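Local coordinates for Mgp-operon protein 3 (Mycoplasma pneumoniae, PDB 6RJ1) that probably takes part in adhesion to host cells as the extracellular surface protein P40/P90, at residues Glu510-Phe515 against Trp579-Gly584; Asn211-Lys216 against Tyr617-Ser622; Asn597-Gly600 against Pro604-Gly607. One frame throughout, in Å; residues are numbered along the deposited sequence.

Contact 1 of 3, residues Glu510-Phe515 against Trp579-Gly584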
loop_
_atom_site.group_PDB
_atom_site.type_symbol
_atom_site.label_atom_id
_atom_site.label_comp_id
_atom_site.label_asym_id
_atom_site.label_seq_id
_atom_site.Cartn_x
_atom_site.Cartn_y
_atom_site.Cartn_z
ATOM N N GLU A 510 14.253 -4.181 7.785
ATOM C CA GLU A 510 14.556 -3.657 9.118
ATOM C C GLU A 510 15.851 -2.868 9.204
ATOM O O GLU A 510 15.909 -1.912 9.978
ATOM C CB GLU A 510 14.535 -4.772 10.167
ATOM C CG GLU A 510 13.131 -5.255 10.516
ATOM C CD GLU A 510 13.036 -6.300 11.616
ATOM O OE1 GLU A 510 14.069 -6.925 11.953
ATOM O OE2 GLU A 510 11.916 -6.494 12.140
ATOM N N ASN A 511 16.885 -3.252 8.440
ATOM C CA ASN A 511 18.165 -2.543 8.476
ATOM C C ASN A 511 18.064 -1.159 7.861
ATOM O O ASN A 511 18.755 -0.242 8.294
ATOM C CB ASN A 511 19.298 -3.364 7.849
ATOM C CG ASN A 511 19.687 -4.569 8.658
ATOM O OD1 ASN A 511 19.214 -4.782 9.788
ATOM N ND2 ASN A 511 20.548 -5.404 8.091
ATOM N N GLN A 512 17.170 -0.996 6.887
ATOM C CA GLN A 512 16.978 0.293 6.238
ATOM C C GLN A 512 16.043 1.209 7.045
ATOM O O GLN A 512 15.947 2.387 6.716
ATOM C CB GLN A 512 16.535 0.120 4.773
ATOM C CG GLN A 512 17.219 1.124 3.862
ATOM C CD GLN A 512 17.185 0.758 2.406
ATOM O OE1 GLN A 512 16.661 1.506 1.580
ATOM N NE2 GLN A 512 17.781 -0.376 2.051
ATOM N N LEU A 513 15.412 0.692 8.137
ATOM C CA LEU A 513 14.506 1.469 8.989
ATOM C C LEU A 513 15.223 2.587 9.713
ATOM O O LEU A 513 14.622 3.617 10.005
ATOM C CB LEU A 513 13.740 0.584 9.993
ATOM C CG LEU A 513 12.639 -0.356 9.449
ATOM C CD1 LEU A 513 12.145 -1.295 10.530
ATOM C CD2 LEU A 513 11.449 0.416 8.901
ATOM N N GLY A 514 16.501 2.383 10.000
ATOM C CA GLY A 514 17.314 3.374 10.686
ATOM C C GLY A 514 18.598 2.824 11.259
ATOM O O GLY A 514 18.963 1.671 11.013
ATOM N N PHE A 515 19.278 3.663 12.044
ATOM C CA PHE A 515 20.551 3.346 12.675
ATOM C C PHE A 515 20.409 2.823 14.105
ATOM O O PHE A 515 19.718 3.408 14.943
ATOM C CB PHE A 515 21.488 4.564 12.612
ATOM C CG PHE A 515 22.827 4.403 13.283
ATOM C CD1 PHE A 515 23.877 3.759 12.635
ATOM C CD2 PHE A 515 23.054 4.929 14.550
ATOM C CE1 PHE A 515 25.121 3.619 13.252
ATOM C CE2 PHE A 515 24.302 4.789 15.169
ATOM C CZ PHE A 515 25.330 4.148 14.508
ATOM N N TRP A 579 18.918 3.006 0.225
ATOM C CA TRP A 579 19.772 2.503 -0.849
ATOM C C TRP A 579 19.160 1.285 -1.532
ATOM O O TRP A 579 18.320 0.593 -0.939
ATOM C CB TRP A 579 21.181 2.176 -0.318
ATOM C CG TRP A 579 21.168 1.169 0.793
ATOM C CD1 TRP A 579 21.160 -0.189 0.668
ATOM C CD2 TRP A 579 21.061 1.448 2.196
ATOM N NE1 TRP A 579 21.046 -0.774 1.905
ATOM C CE2 TRP A 579 20.986 0.208 2.863
ATOM C CE3 TRP A 579 21.009 2.631 2.958
ATOM C CZ2 TRP A 579 20.905 0.114 4.258
ATOM C CZ3 TRP A 579 20.883 2.535 4.334
ATOM C CH2 TRP A 579 20.865 1.291 4.973
ATOM N N SER A 580 19.610 1.013 -2.770
ATOM C CA SER A 580 19.196 -0.124 -3.587
ATOM C C SER A 580 19.662 -1.436 -2.935
ATOM O O SER A 580 20.838 -1.556 -2.550
ATOM C CB SER A 580 19.796 0.004 -4.985
ATOM O OG SER A 580 19.657 -1.194 -5.732
ATOM N N THR A 581 18.738 -2.406 -2.805
ATOM C CA THR A 581 19.032 -3.712 -2.205
ATOM C C THR A 581 18.950 -4.849 -3.221
ATOM O O THR A 581 18.717 -5.996 -2.839
ATOM C CB THR A 581 18.139 -3.973 -1.004
ATOM O OG1 THR A 581 16.775 -3.965 -1.421
ATOM C CG2 THR A 581 18.386 -3.006 0.129
ATOM N N THR A 582 19.152 -4.535 -4.507
ATOM C CA THR A 582 19.100 -5.515 -5.586
ATOM C C THR A 582 20.247 -6.514 -5.450
ATOM O O THR A 582 21.384 -6.110 -5.210
ATOM C CB THR A 582 19.072 -4.794 -6.942
ATOM O OG1 THR A 582 17.963 -3.893 -6.940
ATOM C CG2 THR A 582 18.961 -5.751 -8.125
ATOM N N ALA A 583 19.936 -7.813 -5.593
ATOM C CA ALA A 583 20.892 -8.915 -5.534
ATOM C C ALA A 583 21.996 -8.695 -6.563
ATOM O O ALA A 583 21.713 -8.249 -7.675
ATOM C CB ALA A 583 20.176 -10.225 -5.820
ATOM N N GLY A 584 23.233 -8.997 -6.175
ATOM C CA GLY A 584 24.412 -8.842 -7.023
ATOM C C GLY A 584 24.367 -9.630 -8.319
ATOM O O GLY A 584 23.624 -10.610 -8.428
#

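Contact 2 of 3, residues Asn211-Lys216 against Tyr617-Ser622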
loop_
_atom_site.group_PDB
_atom_site.type_symbol
_atom_site.label_atom_id
_atom_site.label_comp_id
_atom_site.label_asym_id
_atom_site.label_seq_id
_atom_site.Cartn_x
_atom_site.Cartn_y
_atom_site.Cartn_z
ATOM N N ASN A 211 36.040 -5.370 0.766
ATOM C CA ASN A 211 35.780 -5.746 -0.629
ATOM C C ASN A 211 34.546 -5.069 -1.242
ATOM O O ASN A 211 34.070 -5.532 -2.280
ATOM C CB ASN A 211 35.722 -7.274 -0.795
ATOM C CG ASN A 211 36.957 -7.987 -0.323
ATOM O OD1 ASN A 211 38.071 -7.730 -0.795
ATOM N ND2 ASN A 211 36.782 -8.898 0.623
ATOM N N ASN A 212 34.048 -3.966 -0.637
ATOM C CA ASN A 212 32.895 -3.245 -1.181
ATOM C C ASN A 212 33.361 -2.497 -2.424
ATOM O O ASN A 212 34.258 -1.655 -2.325
ATOM C CB ASN A 212 32.277 -2.296 -0.162
ATOM C CG ASN A 212 30.927 -1.758 -0.568
ATOM O OD1 ASN A 212 30.786 -1.012 -1.543
ATOM N ND2 ASN A 212 29.905 -2.111 0.185
ATOM N N PRO A 213 32.812 -2.838 -3.617
ATOM C CA PRO A 213 33.277 -2.189 -4.851
ATOM C C PRO A 213 32.534 -0.901 -5.239
ATOM O O PRO A 213 32.788 -0.370 -6.320
ATOM C CB PRO A 213 33.050 -3.285 -5.889
ATOM C CG PRO A 213 31.826 -3.971 -5.416
ATOM C CD PRO A 213 31.765 -3.838 -3.917
ATOM N N GLY A 214 31.626 -0.421 -4.385
ATOM C CA GLY A 214 30.826 0.758 -4.689
ATOM C C GLY A 214 31.059 1.970 -3.816
ATOM O O GLY A 214 30.158 2.338 -3.056
ATOM N N PRO A 215 32.217 2.673 -3.943
ATOM C CA PRO A 215 32.425 3.883 -3.124
ATOM C C PRO A 215 31.455 5.012 -3.480
ATOM O O PRO A 215 31.133 5.836 -2.627
ATOM C CB PRO A 215 33.873 4.278 -3.441
ATOM C CG PRO A 215 34.157 3.689 -4.759
ATOM C CD PRO A 215 33.387 2.415 -4.813
ATOM N N LYS A 216 30.989 5.026 -4.743
ATOM C CA LYS A 216 30.086 6.034 -5.291
ATOM C C LYS A 216 28.605 5.698 -5.104
ATOM O O LYS A 216 27.757 6.466 -5.564
ATOM C CB LYS A 216 30.415 6.334 -6.775
ATOM C CG LYS A 216 31.848 6.805 -7.036
ATOM C CD LYS A 216 32.261 8.073 -6.275
ATOM C CE LYS A 216 33.739 8.345 -6.458
ATOM N NZ LYS A 216 34.197 9.490 -5.630
ATOM N N TYR A 617 23.595 -1.443 -13.373
ATOM C CA TYR A 617 23.306 -0.633 -12.193
ATOM C C TYR A 617 23.404 -1.444 -10.883
ATOM O O TYR A 617 23.108 -0.922 -9.816
ATOM C CB TYR A 617 21.966 0.104 -12.349
ATOM C CG TYR A 617 22.066 1.308 -13.261
ATOM C CD1 TYR A 617 22.550 2.526 -12.792
ATOM C CD2 TYR A 617 21.677 1.232 -14.594
ATOM C CE1 TYR A 617 22.638 3.640 -13.624
ATOM C CE2 TYR A 617 21.765 2.339 -15.440
ATOM C CZ TYR A 617 22.245 3.543 -14.949
ATOM O OH TYR A 617 22.342 4.640 -15.774
ATOM N N VAL A 618 23.883 -2.696 -10.975
ATOM C CA VAL A 618 24.061 -3.625 -9.853
ATOM C C VAL A 618 25.534 -3.989 -9.683
ATOM O O VAL A 618 26.298 -3.955 -10.652
ATOM C CB VAL A 618 23.208 -4.915 -9.958
ATOM C CG1 VAL A 618 22.675 -5.322 -8.598
ATOM C CG2 VAL A 618 22.072 -4.784 -10.963
ATOM N N THR A 619 25.915 -4.387 -8.459
ATOM C CA THR A 619 27.277 -4.776 -8.111
ATOM C C THR A 619 27.714 -6.073 -8.799
ATOM O O THR A 619 26.949 -7.040 -8.824
ATOM C CB THR A 619 27.469 -4.821 -6.586
ATOM O OG1 THR A 619 28.823 -5.165 -6.300
ATOM C CG2 THR A 619 26.522 -5.797 -5.879
ATOM N N PRO A 620 28.945 -6.123 -9.348
ATOM C CA PRO A 620 29.413 -7.370 -9.977
ATOM C C PRO A 620 29.938 -8.386 -8.955
ATOM O O PRO A 620 30.135 -9.542 -9.309
ATOM C CB PRO A 620 30.491 -6.902 -10.960
ATOM C CG PRO A 620 30.685 -5.408 -10.691
ATOM C CD PRO A 620 29.982 -5.076 -9.420
ATOM N N VAL A 621 30.169 -7.957 -7.696
ATOM C CA VAL A 621 30.614 -8.814 -6.586
ATOM C C VAL A 621 29.728 -8.608 -5.343
ATOM O O VAL A 621 29.397 -7.474 -4.987
ATOM C CB VAL A 621 32.128 -8.751 -6.251
ATOM C CG1 VAL A 621 32.966 -9.435 -7.329
ATOM C CG2 VAL A 621 32.596 -7.329 -6.017
ATOM N N SER A 622 29.322 -9.719 -4.713
ATOM C CA SER A 622 28.467 -9.754 -3.525
ATOM C C SER A 622 28.667 -11.064 -2.749
ATOM O O SER A 622 29.285 -12.000 -3.257
ATOM C CB SER A 622 26.996 -9.594 -3.917
ATOM O OG SER A 622 26.561 -10.649 -4.765
#

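Contact 3 of 3, residues Asn597-Gly600 against Pro604-Gly607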
loop_
_atom_site.group_PDB
_atom_site.type_symbol
_atom_site.label_atom_id
_atom_site.label_comp_id
_atom_site.label_asym_id
_atom_site.label_seq_id
_atom_site.Cartn_x
_atom_site.Cartn_y
_atom_site.Cartn_z
ATOM N N ASN A 597 20.775 -13.059 -1.140
ATOM C CA ASN A 597 22.009 -12.380 -1.560
ATOM C C ASN A 597 22.274 -11.168 -0.683
ATOM O O ASN A 597 21.371 -10.403 -0.375
ATOM C CB ASN A 597 21.987 -12.007 -3.035
ATOM C CG ASN A 597 23.294 -11.439 -3.524
ATOM O OD1 ASN A 597 23.459 -10.231 -3.624
ATOM N ND2 ASN A 597 24.251 -12.294 -3.849
ATOM N N THR A 598 23.512 -11.034 -0.243
ATOM C CA THR A 598 23.988 -10.037 0.715
ATOM C C THR A 598 24.070 -8.586 0.146
ATOM O O THR A 598 24.110 -7.653 0.945
ATOM C CB THR A 598 25.292 -10.595 1.286
ATOM O OG1 THR A 598 24.997 -11.154 2.557
ATOM C CG2 THR A 598 26.443 -9.597 1.354
ATOM N N ALA A 599 24.045 -8.390 -1.189
ATOM C CA ALA A 599 24.151 -7.053 -1.788
ATOM C C ALA A 599 23.153 -6.038 -1.230
ATOM O O ALA A 599 21.940 -6.167 -1.432
ATOM C CB ALA A 599 24.060 -7.122 -3.305
ATOM N N GLY A 600 23.690 -5.079 -0.477
ATOM C CA GLY A 600 22.942 -3.983 0.131
ATOM C C GLY A 600 22.257 -4.288 1.445
ATOM O O GLY A 600 21.408 -3.508 1.876
ATOM N N PRO A 604 24.707 0.830 1.350
ATOM C CA PRO A 604 24.775 0.893 -0.125
ATOM C C PRO A 604 25.867 0.035 -0.783
ATOM O O PRO A 604 26.853 -0.328 -0.139
ATOM C CB PRO A 604 24.974 2.387 -0.416
ATOM C CG PRO A 604 24.649 3.093 0.838
ATOM C CD PRO A 604 24.952 2.152 1.956
ATOM N N ILE A 605 25.668 -0.304 -2.072
ATOM C CA ILE A 605 26.588 -1.101 -2.895
ATOM C C ILE A 605 26.362 -0.844 -4.391
ATOM O O ILE A 605 27.321 -0.733 -5.150
ATOM C CB ILE A 605 26.574 -2.631 -2.533
ATOM C CG1 ILE A 605 27.817 -3.370 -3.110
ATOM C CG2 ILE A 605 25.250 -3.330 -2.919
ATOM C CD1 ILE A 605 28.273 -4.569 -2.345
ATOM N N ASN A 606 25.095 -0.766 -4.804
ATOM C CA ASN A 606 24.690 -0.588 -6.191
ATOM C C ASN A 606 24.842 0.838 -6.688
ATOM O O ASN A 606 24.708 1.804 -5.936
ATOM C CB ASN A 606 23.264 -1.116 -6.417
ATOM C CG ASN A 606 23.118 -2.596 -6.142
ATOM O OD1 ASN A 606 24.069 -3.377 -6.231
ATOM N ND2 ASN A 606 21.923 -3.019 -5.796
ATOM N N GLY A 607 25.131 0.925 -7.972
ATOM C CA GLY A 607 25.344 2.151 -8.722
ATOM C C GLY A 607 25.841 1.788 -10.102
ATOM O O GLY A 607 25.863 0.604 -10.445
#

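Contact 1 of 3, residues Glu510-Phe515 against Trp579-Gly584
Q512 runs over one face of the W579 indole, the two side chains passing in opposite directions, and this pair makes up most of a buried contact in the MgpC adhesin region, a family grouped with the beta-propellers. It joins the region at the end of helix 503-511 to the loop that follows strand 575-577. The evidence for a CH-pi contact is direct: Q512 CG stands 3.8 Å from the centroid of the six-membered ring of W579, only 9° off the ring normal. Beyond CG the glutamine chain is extended (chi2 162°), which carries the amide along the indole toward the tryptophan backbone. There the amide is inclined 32° to the ring, with Q512 NE2 over the same face near its rim. Q512 OE1 accepts from the backbone W579 N at 3.0 Å, a fairly straight bond whose donor nevertheless sits above the carbonyl plane. N660 ND2 also donates to OE1, giving this buried oxygen two donors. A weak bond runs back from Q512 NE2 to W579 O at 3.2 Å, so the two ends of the amide engage the N and O of one residue. The indole N-H does not serve Q512; W579 NE1 donates to G600 O. T581, whose OG1 is paired with T690 OG1, adds a methyl: T581 CG2 lies 3.3 Å from Q512 NE2.

Contact 2 of 3, residues Asn211-Lys216 against Tyr617-Ser622
P213 rests its ring against T619 and V621, and the ring carbon CG does the touching in both cases. P213 CG lies 3.5 Å from V621 CG2 and 3.4 Å from T619 OG1. The first is an apolar contact in which the two side chains cross obliquely; in the second the proline and threonine meet at about a right angle. P213 CB, at 4.1 Å from V621 CG2, widens the apolar patch on the proline side. The hydroxyl turned toward P213 is already engaged: with OG1 anti to the backbone N (chi1 -178°), T619 donates to V621 O at 2.7 Å, a bond that closes a small loop around P620 and ties together the two residues meeting the proline. On the other segment P213 occupies the middle of an Asx turn, since N212 OD1 accepts from G214 N at 3.0 Å with an N-H...O angle of 154°. Both segments belong to loops, one leading into strand 220-222 and the other following strand 614-616 in the MgpC adhesin region. F609 of strand 609-611 packs against P213, T619 and P620, backing both sides of the contact. Further out, N212 ND2 donates to Q635 O, while W200 NE1 donates to N212 O; N211 ND2 reaches E632 OE1 and E633 O.

Contact 3 of 3, residues Asn597-Gly600 against Pro604-Gly607
I605 sets its CG2 methyl over the backbone where A599 joins G600, and the close packing is concentrated there. I605 CG2 lies 3.4 Å from G600 N and 3.8 Å from A599 C, over the face of the peptide unit, while the methyl-to-methyl approach from I605 CG2 to A599 CB is wider at 4.0 Å. With CG1 anti to the backbone N (chi1 -164°), CG2 lies between N and the carbonyl carbon, and from there it faces the A599-G600 peptide. The I605 side chain also touches V634, in another loop. The two segments are the arms of a short loop between helix 591-595 and strand 609-611, with three residues joining them, and the first arm opens with an Asx turn: N597 OD1 accepts from A599 N at 3.1 Å, the donor standing well above the carbonyl plane. Away from the isoleucine the packing slackens. The more solvent-accessible positions are T598 and G607, each partly exposed, although their neighbours N597 and N606 are buried. Although the CA atoms of G600 and P604 are 5.2 Å apart, P604 CB leaves its CA pointing away from 597-600, and the side chain touches A217.

Contact 3 lies between the other two, its centre about 8 Å from that of contact 1 and about 7 Å from that of contact 2, whereas the centres of contacts 1 and 2 are about 14 Å apart. Probable hydrogen bonds join them. N597 faces both neighbours: its OD1 is 2.8 Å from G584 N of contact 1, and its ND2 is 3.0 Å from S622 OG of contact 2. N606 OD1, at 3.1 Å from T619 N, makes a second tie to contact 2. Contacts 1 and 2 also pack directly, through V618 CG1 against A583 O. Along the chain, contacts 1 and 3 follow in series inside the long loop closed by contact 2.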